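PDB 3L76: aspartokinase from Synechocystis, which probably catalyses ATP-dependent phosphorylation of the beta-carboxyl group of L-aspartate, an early step toward lysine and threonine, and binds both amino acids in its ACT domains. Local coordinates for residues 318-323 with 351-356; 69-74 with 147-152. All blocks are in the same frame, centred on the assembly; numbering follows the deposited sequence. Where two conformers were deposited one is given.

Contact 1 of 2, residues 318-323 with 351-356; sequences VVKDLL and VEKGIA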
# COMPACT_ATOMS: atom_id res chain seq x y z
N VAL A 318 -52.16 12.04 -16.68
CA VAL A 318 -53.07 10.95 -16.61
C VAL A 318 -52.92 10.25 -17.97
O VAL A 318 -52.40 10.83 -18.93
CB VAL A 318 -54.46 11.59 -16.37
CG1 VAL A 318 -55.47 11.34 -17.49
CG2 VAL A 318 -54.94 11.50 -14.91
N VAL A 319 -53.30 8.98 -18.04
CA VAL A 319 -53.31 8.25 -19.30
C VAL A 319 -54.30 8.92 -20.27
O VAL A 319 -55.36 9.38 -19.84
CB VAL A 319 -53.68 6.78 -19.03
CG1 VAL A 319 -54.40 6.16 -20.23
CG2 VAL A 319 -52.43 6.00 -18.65
N LYS A 320 -53.94 8.99 -21.55
CA LYS A 320 -54.74 9.67 -22.57
C LYS A 320 -56.26 9.41 -22.51
O LYS A 320 -57.07 10.34 -22.65
CB LYS A 320 -54.23 9.34 -23.98
CG LYS A 320 -53.04 10.15 -24.46
CD LYS A 320 -52.75 9.88 -25.94
CE LYS A 320 -51.38 10.44 -26.35
NZ LYS A 320 -51.02 11.76 -25.71
N ASP A 321 -56.62 8.15 -22.31
CA ASP A 321 -58.01 7.71 -22.31
C ASP A 321 -58.78 8.17 -21.08
O ASP A 321 -60.02 8.11 -21.04
CB ASP A 321 -58.07 6.18 -22.39
CG ASP A 321 -57.78 5.66 -23.78
OD1 ASP A 321 -57.92 6.43 -24.75
OD2 ASP A 321 -57.42 4.47 -23.91
N LEU A 322 -58.03 8.61 -20.08
CA LEU A 322 -58.62 9.08 -18.84
C LEU A 322 -58.73 10.60 -18.76
O LEU A 322 -59.33 11.13 -17.84
CB LEU A 322 -57.80 8.56 -17.66
CG LEU A 322 -58.58 7.67 -16.70
CD1 LEU A 322 -59.71 7.00 -17.43
CD2 LEU A 322 -57.66 6.65 -16.13
N LEU A 323 -58.14 11.29 -19.73
CA LEU A 323 -58.12 12.76 -19.72
C LEU A 323 -59.52 13.37 -19.60
O LEU A 323 -59.75 14.28 -18.81
CB LEU A 323 -57.48 13.30 -20.99
CG LEU A 323 -57.61 14.81 -21.06
CD1 LEU A 323 -56.85 15.42 -19.90
CD2 LEU A 323 -57.11 15.36 -22.38
N VAL A 351 -56.27 21.78 -20.25
CA VAL A 351 -56.08 20.39 -20.60
C VAL A 351 -55.16 20.38 -21.80
O VAL A 351 -55.23 21.28 -22.63
CB VAL A 351 -57.48 19.76 -20.87
CG1 VAL A 351 -57.84 19.86 -22.34
CG2 VAL A 351 -57.53 18.37 -20.39
N GLU A 352 -54.25 19.41 -21.88
CA GLU A 352 -53.29 19.37 -22.99
C GLU A 352 -53.03 17.93 -23.42
O GLU A 352 -52.50 17.14 -22.65
CB GLU A 352 -52.00 20.07 -22.58
CG GLU A 352 -51.01 20.32 -23.72
CD GLU A 352 -49.66 20.77 -23.23
OE1 GLU A 352 -49.46 20.85 -22.00
OE2 GLU A 352 -48.80 21.04 -24.08
N LYS A 353 -53.41 17.60 -24.65
CA LYS A 353 -53.44 16.20 -25.05
C LYS A 353 -52.17 15.71 -25.74
O LYS A 353 -51.87 14.51 -25.69
CB LYS A 353 -54.66 15.95 -25.94
CG LYS A 353 -55.32 14.57 -25.71
CD LYS A 353 -55.04 13.56 -26.82
CE LYS A 353 -55.84 12.28 -26.61
NZ LYS A 353 -55.62 11.29 -27.71
N GLY A 354 -51.41 16.61 -26.37
CA GLY A 354 -50.36 16.15 -27.27
C GLY A 354 -48.97 16.20 -26.70
O GLY A 354 -48.07 16.78 -27.29
N ILE A 355 -48.80 15.62 -25.53
CA ILE A 355 -47.54 15.68 -24.82
C ILE A 355 -46.90 14.29 -24.70
O ILE A 355 -47.56 13.26 -24.90
CB ILE A 355 -47.74 16.22 -23.40
CG1 ILE A 355 -48.78 15.37 -22.66
CG2 ILE A 355 -48.15 17.67 -23.46
CD1 ILE A 355 -48.93 15.70 -21.19
N ALA A 356 -45.62 14.28 -24.37
CA ALA A 356 -44.93 13.05 -24.00
C ALA A 356 -44.11 13.36 -22.78
O ALA A 356 -43.73 14.51 -22.53
CB ALA A 356 -44.05 12.54 -25.14
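Lys320 and Lys353 bring the two backbones within 7.1 Å of each other, CA to CA, where a turn of helical backbone angles just ahead of helix 323-333 faces the interruption in strand 348-361. The long side chain of Lys320 bridges that distance. It runs extended as far as CE and then bends at its last torsion (chi4 -37°), which swings NZ toward the strand. There NZ donates to the carbonyl O of Lys353 at 2.9 Å, reaching it almost straight in line with the C=O bond (176°). The same ammonium also bonds to the carbonyl O of Gln270, so two backbone oxygens grip it, while Asp269 OD1 accepts from the backbone N of Lys320.

In this ACT domain, of the beta-alpha-beta-beta-alpha-beta plan, the bond ties the turn before the second helix to the closing strand, which runs on beside strand 395-401, probably into the next ACT repeat. Glu352 is still bonded through its backbone to Lys272 in strand 271-279, whereas Gly354 and Ala356 already pair with Gln402 and Ile400, so the carbonyl held by Lys320 sits where the strand changes neighbours.

The two lysine chains cross at about a right angle. Lys353 is bent at chi2, and its outer end passes beside the aliphatic middle of Lys320, with NZ 3.7 Å from Lys320 CD. Lys320 NZ and Lys353 NZ remain 5.0 Å apart, a spacing at which the like charges probably still repel. Next to the lysine pair, on the Val351 side, Leu323 and Val351 pack against each other, though their exact spacing is doubtful. Leu323 CD2 also meets the methylene CG of Lys353 at 3.9 Å, and the leucine rests further on Ala271 and Val273 of strand 271-279.

Contact 2 of 2, residues 69-74 with 147-152; sequences LLSTGE and ITTLGR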
# COMPACT_ATOMS: atom_id res chain seq x y z
N LEU A 69 -2.69 5.05 -3.12
CA LEU A 69 -2.66 5.33 -1.69
C LEU A 69 -3.82 4.66 -0.97
O LEU A 69 -3.64 3.88 -0.03
CB LEU A 69 -2.68 6.83 -1.46
CG LEU A 69 -2.19 7.34 -0.11
CD1 LEU A 69 -2.29 8.84 -0.09
CD2 LEU A 69 -3.01 6.74 1.01
N LEU A 70 -5.03 4.97 -1.42
CA LEU A 70 -6.25 4.47 -0.78
C LEU A 70 -6.37 2.95 -0.90
O LEU A 70 -7.00 2.30 -0.07
CB LEU A 70 -7.49 5.20 -1.35
CG LEU A 70 -7.85 6.54 -0.70
CD1 LEU A 70 -6.85 7.66 -1.01
CD2 LEU A 70 -9.27 6.97 -1.11
N SER A 71 -5.76 2.40 -1.94
CA SER A 71 -5.75 0.96 -2.15
C SER A 71 -5.00 0.19 -1.07
O SER A 71 -5.27 -1.00 -0.86
CB SER A 71 -5.14 0.62 -3.51
OG SER A 71 -4.49 -0.64 -3.46
N THR A 72 -4.06 0.84 -0.39
CA THR A 72 -3.20 0.14 0.56
C THR A 72 -3.93 -0.32 1.82
O THR A 72 -3.60 -1.36 2.39
CB THR A 72 -1.98 0.97 0.97
OG1 THR A 72 -2.41 2.10 1.74
CG2 THR A 72 -1.18 1.43 -0.25
N GLY A 73 -4.93 0.46 2.24
CA GLY A 73 -5.73 0.11 3.40
C GLY A 73 -6.53 -1.15 3.18
O GLY A 73 -6.76 -1.94 4.10
N GLU A 74 -6.96 -1.33 1.94
CA GLU A 74 -7.72 -2.50 1.53
C GLU A 74 -6.80 -3.71 1.48
O GLU A 74 -7.19 -4.82 1.87
CB GLU A 74 -8.32 -2.26 0.15
CG GLU A 74 -8.87 -0.86 -0.04
CD GLU A 74 -10.29 -0.87 -0.57
OE1 GLU A 74 -10.51 -1.48 -1.64
OE2 GLU A 74 -11.17 -0.27 0.08
N ILE A 147 -2.27 -1.91 -8.70
CA ILE A 147 -3.41 -2.06 -7.79
C ILE A 147 -4.05 -0.70 -7.45
O ILE A 147 -3.39 0.21 -6.94
CB ILE A 147 -3.04 -2.77 -6.46
CG1 ILE A 147 -2.05 -3.91 -6.69
CG2 ILE A 147 -4.29 -3.30 -5.78
CD1 ILE A 147 -1.61 -4.60 -5.43
N THR A 148 -5.33 -0.57 -7.75
CA THR A 148 -6.09 0.61 -7.36
C THR A 148 -7.49 0.23 -6.92
O THR A 148 -7.97 -0.87 -7.21
CB THR A 148 -6.21 1.63 -8.51
OG1 THR A 148 -6.85 1.01 -9.64
CG2 THR A 148 -4.84 2.15 -8.90
N THR A 149 -8.15 1.14 -6.22
CA THR A 149 -9.52 0.92 -5.82
C THR A 149 -10.45 1.74 -6.71
O THR A 149 -9.98 2.50 -7.57
CB THR A 149 -9.72 1.32 -4.35
OG1 THR A 149 -9.36 2.69 -4.18
CG2 THR A 149 -8.85 0.45 -3.47
N LEU A 150 -11.76 1.59 -6.52
CA LEU A 150 -12.74 2.27 -7.36
C LEU A 150 -13.21 3.60 -6.77
O LEU A 150 -13.98 4.33 -7.41
CB LEU A 150 -13.96 1.38 -7.63
CG LEU A 150 -13.68 0.02 -8.27
CD1 LEU A 150 -14.98 -0.76 -8.43
CD2 LEU A 150 -12.98 0.19 -9.60
N GLY A 151 -12.77 3.91 -5.56
CA GLY A 151 -13.16 5.14 -4.90
C GLY A 151 -13.98 4.94 -3.64
O GLY A 151 -14.01 3.84 -3.08
N ARG A 152 -14.65 6.00 -3.21
CA ARG A 152 -15.38 6.02 -1.94
C ARG A 152 -16.33 4.83 -1.77
O ARG A 152 -16.18 4.04 -0.83
CB ARG A 152 -16.14 7.32 -1.78
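Thr149 packs against Ser71 and Glu74, one helical turn apart on helix 63-87, and van der Waals contact is what joins the two segments, with no hydrogen bond passing between them. The threonine methyl carries most of the contact. With CG2 beside its own backbone N and anti to the carbonyl carbon, it points into the helix surface and lies against Ser71, 3.7 Å from CB and close to CA. Glu74 comes in from another side, its chain bent at chi2 (-129°) and crossing the threonine obliquely; its CG, CD and OE1 all lie against the methyl, CG and CD at 3.7 Å and 3.5 Å from Thr149 CG2. An alanine in place of Glu74 would probably leave the Thr149 methyl without cover on that side and open a gap between the helix and the loop. At Ile147, CG2 sits 3.5 Å from Ser71 OG, and Ser71 CB reaches the backbone of the other segment, 4.0 Å from Thr148 CA.

The hydroxyls of the helix find partners within the helix. Ser71 OG is hydrogen-bonded to Gln75 NE2 one turn on, and Thr72 OG1 gives its proton to Leu69 O at 2.8 Å, the same oxygen that receives Thr72 N.

Packing continues into the second subunit, where Ile147 meets Ile147 and Thr72 meets Gln75 of that chain. A long helix set against the end of a beta hairpin beside a subunit boundary belongs here to the amino acid kinase fold, and the glycine-containing loop entered at Thr149 probably borders the active-site cleft, as in related aspartokinases.

The two contacts show how one chain uses different chemistry in different domains. Contact 1 belongs to the regulatory ACT region, contact 2 to the amino acid kinase domain; they share no helix or strand, lie on opposite sides of the chain's centre, and their nearest atoms are about 35 Å apart. Both are partly buried. In contact 1 an ammonium-to-carbonyl bond accompanies aliphatic packing, and an exposed lysine forms part of its outer side. Contact 2 has no touching residue in the exposed class and relies on shape, the serine and threonine hydroxyls on its helix being bonded within that helix. Contact 2 also adjoins the second subunit, whereas contact 1 lies wholly within its own chain.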